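Local coordinates for 3' terminal uridylyl transferase (Trypanosoma brucei, PDB 5HZD), which catalyses the addition of uridines from UTP to the 3' hydroxyl of guide RNAs, ribosomal RNAs and some messenger RNAs during mitochondrial RNA editing, at residues Y6-D9 with A10-H13; L23-A26 with E27-A31; V96-R99 with W100-A104. All coordinates share one frame; numbering follows the deposited sequence.

Contact 1: residues Y6-D9 with A10-H13. With ZN (zinc ion), chain B.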
ATOM      1  N   TYR A   6     -28.944  13.570 -15.937  1.00 20.37           N
ATOM      2  CA  TYR A   6     -27.550  13.232 -16.160  1.00 19.65           C
ATOM      3  C   TYR A   6     -26.871  14.526 -16.549  1.00 23.94           C
ATOM      4  O   TYR A   6     -27.439  15.324 -17.285  1.00 29.63           O
ATOM      5  CB  TYR A   6     -27.396  12.237 -17.322  1.00 21.30           C
ATOM      6  CG  TYR A   6     -28.051  10.894 -17.106  1.00 19.19           C
ATOM      7  CD1 TYR A   6     -29.381  10.695 -17.460  1.00 20.99           C
ATOM      8  CD2 TYR A   6     -27.338   9.821 -16.585  1.00 23.59           C
ATOM      9  CE1 TYR A   6     -29.999   9.487 -17.277  1.00 26.28           C
ATOM     10  CE2 TYR A   6     -27.961   8.586 -16.399  1.00 25.59           C
ATOM     11  CZ  TYR A   6     -29.292   8.434 -16.758  1.00 27.84           C
ATOM     12  OH  TYR A   6     -29.938   7.228 -16.600  1.00 29.45           O
ATOM     13  N   SER A   7     -25.674  14.759 -16.027  1.00 19.82           N
ATOM     14  CA  SER A   7     -24.982  15.992 -16.363  1.00 20.61           C
ATOM     15  C   SER A   7     -23.566  15.672 -16.830  1.00 19.23           C
ATOM     16  O   SER A   7     -22.923  14.723 -16.365  1.00 18.61           O
ATOM     17  CB  SER A   7     -24.948  16.967 -15.178  1.00 19.97           C
ATOM     18  OG  SER A   7     -24.130  16.490 -14.119  1.00 19.90           O
ATOM     19  N   CYS A   8     -23.105  16.495 -17.771  1.00 19.65           N
ATOM     20  CA  CYS A   8     -21.738  16.416 -18.296  1.00 19.30           C
ATOM     21  C   CYS A   8     -20.717  16.894 -17.266  1.00 22.83           C
ATOM     22  O   CYS A   8     -20.998  17.810 -16.481  1.00 23.05           O
ATOM     23  CB  CYS A   8     -21.655  17.262 -19.564  1.00 21.63           C
ATOM     24  SG  CYS A   8     -20.057  17.014 -20.376  1.00 21.64           S
ATOM     25  N   ASP A   9     -19.537  16.254 -17.240  1.00 18.29           N
ATOM     26  CA  ASP A   9     -18.447  16.654 -16.341  1.00 19.72           C
ATOM     27  C   ASP A   9     -17.405  17.545 -17.038  1.00 22.29           C
ATOM     28  O   ASP A   9     -16.394  17.893 -16.429  1.00 25.93           O
ATOM     29  CB  ASP A   9     -17.746  15.426 -15.742  1.00 18.91           C
ATOM     30  CG  ASP A   9     -17.020  14.595 -16.788  1.00 20.83           C
ATOM     31  OD1 ASP A   9     -17.397  14.693 -17.985  1.00 19.54           O
ATOM     32  OD2 ASP A   9     -16.087  13.852 -16.398  1.00 20.10           O
ATOM     33  N   ALA A  10     -17.657  17.910 -18.289  1.00 22.11           N
ATOM     34  CA  ALA A  10     -16.663  18.633 -19.102  1.00 23.52           C
ATOM     35  C   ALA A  10     -17.166  19.983 -19.578  1.00 27.09           C
ATOM     36  O   ALA A  10     -16.420  20.774 -20.154  1.00 31.56           O
ATOM     37  CB  ALA A  10     -16.235  17.793 -20.301  1.00 23.48           C
ATOM     38  N   CYS A  11     -18.451  20.242 -19.385  1.00 23.29           N
ATOM     39  CA  CYS A  11     -18.960  21.586 -19.588  1.00 24.71           C
ATOM     40  C   CYS A  11     -20.040  21.820 -18.547  1.00 29.41           C
ATOM     41  O   CYS A  11     -20.607  20.866 -18.023  1.00 30.38           O
ATOM     42  CB  CYS A  11     -19.453  21.789 -21.009  1.00 29.86           C
ATOM     43  SG  CYS A  11     -20.865  20.837 -21.458  1.00 27.32           S
ATOM     44  N   PRO A  12     -20.295  23.088 -18.207  1.00 36.93           N
ATOM     45  CA  PRO A  12     -21.127  23.311 -17.020  1.00 40.16           C
ATOM     46  C   PRO A  12     -22.622  23.339 -17.312  1.00 39.51           C
ATOM     47  O   PRO A  12     -23.393  23.467 -16.371  1.00 46.31           O
ATOM     48  CB  PRO A  12     -20.664  24.689 -16.542  1.00 41.74           C
ATOM     49  CG  PRO A  12     -20.283  25.395 -17.805  1.00 39.78           C
ATOM     50  CD  PRO A  12     -19.689  24.334 -18.708  1.00 37.87           C
ATOM     51  N   HIS A  13     -23.028  23.200 -18.569  1.00 38.77           N
ATOM     52  CA  HIS A  13     -24.416  23.470 -18.942  1.00 45.20           C
ATOM     53  C   HIS A  13     -25.220  22.284 -19.476  1.00 40.84           C
ATOM     54  O   HIS A  13     -26.436  22.381 -19.628  1.00 44.06           O
ATOM     55  CB  HIS A  13     -24.446  24.577 -19.996  1.00 54.24           C
ATOM     56  CG  HIS A  13     -23.720  24.220 -21.259  1.00 59.93           C
ATOM     57  ND1 HIS A  13     -22.358  24.387 -21.408  1.00 58.69           N
ATOM     58  CD2 HIS A  13     -24.165  23.694 -22.425  1.00 60.36           C
ATOM     59  CE1 HIS A  13     -21.998  23.989 -22.616  1.00 58.96           C
ATOM     60  NE2 HIS A  13     -23.073  23.559 -23.252  1.00 60.23           N
TER
HETATM   61 ZN    ZN B 701     -20.232  18.624 -22.012  1.00 23.46          ZN
HETATM   62  O   HOH W   1     -22.909  20.048 -17.188  1.00 34.85           O
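Ala10 and Cys8 meet across a tight bend of the chain, where the backbone N-H of Ala10 points back at the sulfur of Cys8. This N-H...S bond, from Ala10 N to Cys8 SG, spans 3.3 Å and is fairly straight, with 157° at the hydrogen. The same sulfur binds the zinc ion, Cys8 SG to zinc being 2.3 Å, and the metal's second cysteine follows three residues on, with Cys11 SG 2.4 Å from it. The two thiolates reach the ion by different torsions. Cys8 carries its sulfur anti to the backbone N (chi1 -172°), whereas Cys11 places SG between its own N and carbonyl carbon (chi1 66°), and the pair end with Cys8 SG 4.1 Å from Cys11 SG. The CB of Ala10 passes beside the first of these sulfurs, at 3.9 Å from Cys8 SG, and it also touches Leu33, Thr482 and the zinc-binding ring of His30. A water oxygen within hydrogen-bonding reach of Cys8 O and Cys11 O, 2.6 Å from Cys11 O, can link the two carbonyls, though it has more acceptors around it than protons to give. This is the CxxC knuckle of an atypical C2H2 zinc finger, set between strands 6-7 and 15-16; His25 and His30 complete the four-ligand site. Asp9, within the bend, turns its carboxylate outward, OD1 accepting a hydrogen bond from Thr482 of helix 481-497. Because Cys8 SG serves both the metal and an amide N-H, part of its negative charge is probably offset by the backbone, which would suit a thiolate bound to zinc.

Contact 2: residues L23-A26 with E27-A31. With ZN (zinc ion), chain B.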
ATOM      1  N   LEU A  23     -23.940  10.071 -23.107  1.00 20.68           N
ATOM      2  CA  LEU A  23     -22.773   9.436 -23.731  1.00 22.37           C
ATOM      3  C   LEU A  23     -22.546  10.017 -25.122  1.00 24.37           C
ATOM      4  O   LEU A  23     -21.405  10.307 -25.509  1.00 24.25           O
ATOM      5  CB  LEU A  23     -22.973   7.926 -23.851  1.00 23.71           C
ATOM      6  CG  LEU A  23     -22.825   7.054 -22.614  1.00 27.21           C
ATOM      7  CD1 LEU A  23     -23.107   5.616 -22.989  1.00 28.25           C
ATOM      8  CD2 LEU A  23     -21.428   7.184 -22.024  1.00 24.60           C
ATOM      9  N   ALA A  24     -23.628  10.170 -25.884  1.00 26.70           N
ATOM     10  CA  ALA A  24     -23.542  10.792 -27.202  1.00 25.40           C
ATOM     11  C   ALA A  24     -22.992  12.203 -27.114  1.00 26.81           C
ATOM     12  O   ALA A  24     -22.187  12.608 -27.948  1.00 26.40           O
ATOM     13  CB  ALA A  24     -24.876  10.797 -27.887  1.00 25.66           C
ATOM     14  N   HIS A  25     -23.404  12.952 -26.095  1.00 24.97           N
ATOM     15  CA  HIS A  25     -22.891  14.302 -25.928  1.00 27.51           C
ATOM     16  C   HIS A  25     -21.383  14.269 -25.681  1.00 26.96           C
ATOM     17  O   HIS A  25     -20.630  15.092 -26.214  1.00 24.62           O
ATOM     18  CB  HIS A  25     -23.581  14.996 -24.755  1.00 24.49           C
ATOM     19  CG  HIS A  25     -22.870  16.228 -24.292  1.00 21.43           C
ATOM     20  ND1 HIS A  25     -23.035  17.452 -24.909  1.00 22.68           N
ATOM     21  CD2 HIS A  25     -21.974  16.418 -23.300  1.00 24.92           C
ATOM     22  CE1 HIS A  25     -22.290  18.350 -24.291  1.00 22.29           C
ATOM     23  NE2 HIS A  25     -21.616  17.741 -23.334  1.00 21.46           N
ATOM     24  N   ALA A  26     -20.946  13.323 -24.866  1.00 23.33           N
ATOM     25  CA  ALA A  26     -19.508  13.201 -24.544  1.00 19.25           C
ATOM     26  C   ALA A  26     -18.643  12.964 -25.801  1.00 25.86           C
ATOM     27  O   ALA A  26     -17.642  13.647 -25.998  1.00 24.59           O
ATOM     28  CB  ALA A  26     -19.275  12.139 -23.497  1.00 18.71           C
ATOM     29  N   GLU A  27     -19.031  12.044 -26.682  1.00 28.26           N
ATOM     30  CA  GLU A  27     -18.292  11.837 -27.928  0.50 31.76           C
ATOM     31  C   GLU A  27     -18.405  13.019 -28.888  1.00 32.69           C
ATOM     32  O   GLU A  27     -17.413  13.465 -29.479  1.00 33.31           O
ATOM     33  CB  GLU A  27     -18.766  10.571 -28.639  0.50 32.32           C
ATOM     34  CG  GLU A  27     -18.258  10.463 -30.075  0.50 29.24           C
ATOM     35  CD  GLU A  27     -16.738  10.444 -30.177  0.50 29.96           C
ATOM     36  OE1 GLU A  27     -16.068   9.938 -29.253  0.50 24.25           O
ATOM     37  OE2 GLU A  27     -16.207  10.946 -31.188  0.50 33.02           O
ATOM     38  N   GLU A  28     -19.620  13.532 -29.057  1.00 26.44           N
ATOM     39  CA  GLU A  28     -19.838  14.604 -30.032  1.00 29.56           C
ATOM     40  C   GLU A  28     -19.211  15.962 -29.658  1.00 29.19           C
ATOM     41  O   GLU A  28     -18.719  16.690 -30.523  1.00 35.19           O
ATOM     42  CB  GLU A  28     -21.336  14.743 -30.336  1.00 36.64           C
ATOM     43  CG  GLU A  28     -21.941  13.449 -30.914  1.00 45.34           C
ATOM     44  CD  GLU A  28     -23.459  13.510 -31.072  1.00 53.89           C
ATOM     45  OE1 GLU A  28     -24.017  12.636 -31.774  1.00 55.41           O
ATOM     46  OE2 GLU A  28     -24.095  14.420 -30.489  1.00 55.95           O
ATOM     47  N   HIS A  29     -19.227  16.310 -28.381  1.00 24.72           N
ATOM     48  CA  HIS A  29     -18.722  17.611 -27.959  1.00 30.45           C
ATOM     49  C   HIS A  29     -17.363  17.553 -27.273  1.00 28.76           C
ATOM     50  O   HIS A  29     -16.665  18.571 -27.166  1.00 27.41           O
ATOM     51  CB  HIS A  29     -19.744  18.324 -27.061  1.00 36.19           C
ATOM     52  CG  HIS A  29     -20.928  18.856 -27.806  1.00 43.77           C
ATOM     53  ND1 HIS A  29     -21.895  18.037 -28.350  1.00 47.81           N
ATOM     54  CD2 HIS A  29     -21.298  20.123 -28.105  1.00 47.85           C
ATOM     55  CE1 HIS A  29     -22.808  18.777 -28.956  1.00 48.13           C
ATOM     56  NE2 HIS A  29     -22.471  20.046 -28.818  1.00 49.67           N
ATOM     57  N   HIS A  30     -16.971  16.374 -26.806  1.00 26.18           N
ATOM     58  CA  HIS A  30     -15.741  16.281 -26.027  1.00 20.40           C
ATOM     59  C   HIS A  30     -14.786  15.237 -26.533  1.00 21.30           C
ATOM     60  O   HIS A  30     -14.008  14.674 -25.758  1.00 22.08           O
ATOM     61  CB  HIS A  30     -16.042  16.044 -24.555  1.00 19.83           C
ATOM     62  CG  HIS A  30     -16.793  17.173 -23.943  1.00 23.61           C
ATOM     63  ND1 HIS A  30     -16.309  18.464 -23.962  1.00 24.24           N
ATOM     64  CD2 HIS A  30     -18.019  17.234 -23.369  1.00 27.96           C
ATOM     65  CE1 HIS A  30     -17.186  19.269 -23.394  1.00 31.70           C
ATOM     66  NE2 HIS A  30     -18.236  18.551 -23.043  1.00 20.85           N
ATOM     67  N   ALA A  31     -14.807  15.009 -27.841  1.00 22.98           N
ATOM     68  CA  ALA A  31     -13.907  13.992 -28.382  1.00 26.47           C
ATOM     69  C   ALA A  31     -12.446  14.349 -28.104  1.00 26.83           C
ATOM     70  O   ALA A  31     -11.621  13.456 -27.958  1.00 27.90           O
ATOM     71  CB  ALA A  31     -14.146  13.768 -29.853  1.00 28.64           C
TER
HETATM   72 ZN    ZN B 701     -20.232  18.624 -22.012  1.00 23.46          ZN
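His25 leans along its helix toward His29 and His30, one turn and a little more further on. Its CB carries the ring anti to the backbone N (chi1 165°), and the two flanks of the ring then serve different neighbours. On the ND1-CE1 flank, ND1 runs past the ring of His29, 3.7 Å from His29 ND1, while CE1 lies 3.8 Å from His29 CB, a methylene that sits over the His25 ring face in a CH-pi contact. The two imidazoles are nearly parallel, at 20°, but so far slid apart that they barely overlap. On the CD2 flank, CD2 comes 4.0 Å from His30 CD2, and at the tip His25 NE2 binds zinc at 2.1 Å. Such a helix, 19-30 here, is the one that supplies the two histidines of a C2H2 zinc finger, Cys8 and Cys11 coming from the knuckle before it. His30 answers with its own NE2, 2.2 Å from the ion, its ring steeply inclined to that of His25. Four successive i to i+4 backbone bonds hold these residues in helical order, and the last, from His30 N to Ala26 O at 2.9 Å, is the most bent, with 132° at the hydrogen and the donor above the carbonyl plane. Ala26, between the two ligands in sequence, packs its methyl on Val481 and Leu485 of helix 481-497. Toward the exposed side, Glu28 CG lies 3.1 Å from Ala24 O.

Contact 3: residues V96-R99 with W100-A104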
ATOM      1  N   VAL A  96      10.606   3.416  19.646  1.00 13.49           N
ATOM      2  CA  VAL A  96      10.508   4.865  19.683  1.00 13.50           C
ATOM      3  C   VAL A  96       9.113   5.270  20.144  1.00 13.49           C
ATOM      4  O   VAL A  96       8.964   6.087  21.079  1.00 13.86           O
ATOM      5  CB  VAL A  96      10.768   5.476  18.286  1.00 13.86           C
ATOM      6  CG1 VAL A  96      10.565   7.005  18.348  1.00 16.10           C
ATOM      7  CG2 VAL A  96      12.156   5.128  17.798  1.00 15.38           C
ATOM      8  N   VAL A  97       8.062   4.702  19.528  1.00 13.21           N
ATOM      9  CA  VAL A  97       6.726   5.199  19.851  1.00 13.55           C
ATOM     10  C   VAL A  97       6.279   4.829  21.255  1.00 13.62           C
ATOM     11  O   VAL A  97       5.460   5.548  21.828  1.00 14.14           O
ATOM     12  CB  VAL A  97       5.665   4.825  18.814  1.00 17.84           C
ATOM     13  CG1 VAL A  97       6.132   5.252  17.415  1.00 15.33           C
ATOM     14  CG2 VAL A  97       5.416   3.365  18.849  1.00 16.78           C
ATOM     15  N   ARG A  98       6.821   3.752  21.833  1.00 13.82           N
ATOM     16  CA  ARG A  98       6.462   3.446  23.230  1.00 14.32           C
ATOM     17  C   ARG A  98       6.955   4.473  24.223  1.00 14.65           C
ATOM     18  O   ARG A  98       6.455   4.534  25.330  1.00 17.16           O
ATOM     19  CB  ARG A  98       6.927   2.042  23.627  1.00 14.48           C
ATOM     20  CG  ARG A  98       6.073   0.980  22.953  1.00 15.15           C
ATOM     21  CD  ARG A  98       6.458  -0.432  23.367  1.00 14.54           C
ATOM     22  NE  ARG A  98       6.169  -0.573  24.794  1.00 20.08           N
ATOM     23  CZ  ARG A  98       6.450  -1.642  25.529  1.00 21.56           C
ATOM     24  NH1 ARG A  98       6.123  -1.650  26.816  1.00 24.30           N
ATOM     25  NH2 ARG A  98       7.079  -2.669  24.993  1.00 22.39           N
ATOM     26  N   ARG A  99       7.926   5.295  23.860  1.00 14.57           N
ATOM     27  CA  ARG A  99       8.335   6.382  24.757  0.54 14.94           C
ATOM     28  C   ARG A  99       7.257   7.463  24.812  1.00 14.97           C
ATOM     29  O   ARG A  99       7.100   8.132  25.829  1.00 19.63           O
ATOM     30  CB  ARG A  99       9.691   6.967  24.337  0.54 17.31           C
ATOM     31  CG  ARG A  99      10.068   8.324  24.966  0.54 19.50           C
ATOM     32  CD  ARG A  99      10.485   8.254  26.449  0.54 25.38           C
ATOM     33  NE  ARG A  99      11.244   7.055  26.801  0.54 28.86           N
ATOM     34  CZ  ARG A  99      12.551   6.902  26.613  0.54 31.58           C
ATOM     35  NH1 ARG A  99      13.267   7.870  26.053  0.54 30.42           N
ATOM     36  NH2 ARG A  99      13.143   5.771  26.981  0.54 33.09           N
ATOM     37  N   TRP A 100       6.489   7.603  23.727  1.00 14.88           N
ATOM     38  CA  TRP A 100       5.363   8.528  23.685  1.00 16.04           C
ATOM     39  C   TRP A 100       4.128   7.917  24.361  1.00 19.05           C
ATOM     40  O   TRP A 100       3.452   8.557  25.178  1.00 21.05           O
ATOM     41  CB  TRP A 100       5.084   8.873  22.224  1.00 14.16           C
ATOM     42  CG  TRP A 100       3.780   9.523  21.969  1.00 14.16           C
ATOM     43  CD1 TRP A 100       3.391  10.770  22.345  1.00 16.21           C
ATOM     44  CD2 TRP A 100       2.684   8.935  21.272  1.00 13.90           C
ATOM     45  NE1 TRP A 100       2.096  11.004  21.912  1.00 18.87           N
ATOM     46  CE2 TRP A 100       1.646   9.894  21.251  1.00 15.36           C
ATOM     47  CE3 TRP A 100       2.488   7.699  20.653  1.00 13.59           C
ATOM     48  CZ2 TRP A 100       0.400   9.640  20.653  1.00 17.44           C
ATOM     49  CZ3 TRP A 100       1.255   7.431  20.065  1.00 13.88           C
ATOM     50  CH2 TRP A 100       0.230   8.422  20.053  1.00 15.46           C
ATOM     51  N   HIS A 101       3.862   6.660  24.059  1.00 14.63           N
ATOM     52  CA  HIS A 101       2.691   5.997  24.613  1.00 16.32           C
ATOM     53  C   HIS A 101       3.009   4.530  24.828  1.00 14.88           C
ATOM     54  O   HIS A 101       3.099   3.764  23.879  1.00 15.46           O
ATOM     55  CB  HIS A 101       1.520   6.137  23.645  1.00 16.49           C
ATOM     56  CG  HIS A 101       0.220   5.717  24.231  1.00 17.81           C
ATOM     57  ND1 HIS A 101      -0.438   6.462  25.186  1.00 21.83           N
ATOM     58  CD2 HIS A 101      -0.536   4.617  24.015  1.00 21.07           C
ATOM     59  CE1 HIS A 101      -1.555   5.843  25.524  1.00 26.95           C
ATOM     60  NE2 HIS A 101      -1.635   4.721  24.831  1.00 21.56           N
ATOM     61  N   ASP A 102       3.192   4.136  26.095  1.00 17.56           N
ATOM     62  CA  ASP A 102       3.745   2.819  26.373  1.00 15.51           C
ATOM     63  C   ASP A 102       2.945   1.652  25.814  1.00 15.35           C
ATOM     64  O   ASP A 102       3.512   0.598  25.471  1.00 17.20           O
ATOM     65  CB  ASP A 102       3.954   2.610  27.881  1.00 17.34           C
ATOM     66  CG  ASP A 102       4.573   1.268  28.175  1.00 23.05           C
ATOM     67  OD1 ASP A 102       5.747   1.067  27.758  1.00 26.35           O
ATOM     68  OD2 ASP A 102       3.870   0.404  28.775  1.00 23.97           O
ATOM     69  N   LYS A 103       1.639   1.839  25.688  1.00 17.54           N
ATOM     70  CA  LYS A 103       0.799   0.741  25.240  1.00 16.02           C
ATOM     71  C   LYS A 103       0.589   0.721  23.721  1.00 15.53           C
ATOM     72  O   LYS A 103      -0.060  -0.181  23.211  1.00 18.44           O
ATOM     73  CB  LYS A 103      -0.546   0.801  25.936  1.00 19.38           C
ATOM     74  CG  LYS A 103      -0.436   0.387  27.412  1.00 21.95           C
ATOM     75  CD  LYS A 103      -1.762   0.526  28.104  1.00 29.34           C
ATOM     76  CE  LYS A 103      -2.713  -0.555  27.627  1.00 35.94           C
ATOM     77  NZ  LYS A 103      -3.971  -0.563  28.432  1.00 44.34           N
ATOM     78  N   ALA A 104       1.130   1.705  23.019  1.00 15.11           N
ATOM     79  CA  ALA A 104       1.090   1.672  21.561  1.00 15.34           C
ATOM     80  C   ALA A 104       1.939   0.537  20.982  1.00 14.04           C
ATOM     81  O   ALA A 104       3.039   0.244  21.473  1.00 15.73           O
ATOM     82  CB  ALA A 104       1.557   2.980  20.999  1.00 17.16           C
TER
HETATM   83  O   HOH W   2       7.687   3.004  27.485  1.00 41.46           O
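The guanidinium of Arg98 has the carboxylate of Asp102 at its edge, and the two planes are turned 49° against each other. Arg98 NH1 donates to Asp102 OD1 at 2.9 Å, a salt bridge that meets the oxygen on its syn side, although 32° out of the carboxylate plane. A bend at chi3 (65°) brings the group round, and NE makes two weak bonds to the same residue, to OD1 and to its backbone O, with Arg98 NE 3.0 Å from Asp102 O. The indole of Trp100, by contrast, has Val97 O at its edge and His101 CB on one face, 3.5 Å above the plane and toward the rim. That carbonyl is doubly used as the helix runs out: His101 N bonds to Val97 O in the carbonyl plane at 3.0 Å, while Trp100 N reaches it from above the plane. A water oxygen 2.8 Å from Asp102 OD1 is also within hydrogen-bonding reach of Arg98 O and may join the two. The chain then makes a type I turn from His101 to Ala104, whose CB comes back to within 4.4 Å of Val97 CG2. The arrangement thus closes the C-terminal end of helix 80-100 and leads into strand 105-109, an edge strand of the palm's mixed sheet. Trp100 lies against helix 143-156, and Val97, Trp100 and Ala104 all touch Val128 of the adjacent strand 124-129.

The three contacts follow one another along the chain without overlap. Contacts 1 and 2 are two halves of one zinc finger, their centres about 11 Å apart: the first gives the cysteines from the loop between strands 6-7 and 15-16, the second the histidines of helix 19-30, and they meet at one ion. Both lie beside helix 481-497, which packs the finger against the C-terminal part of this construct. Contact 3 belongs to the palm domain, with its nearest atoms about 40 Å from contact 1 and about 47 Å from contact 2. The finger is needed for proper folding of the catalytic domain, although contact 3 itself touches neither of the finger's contacts.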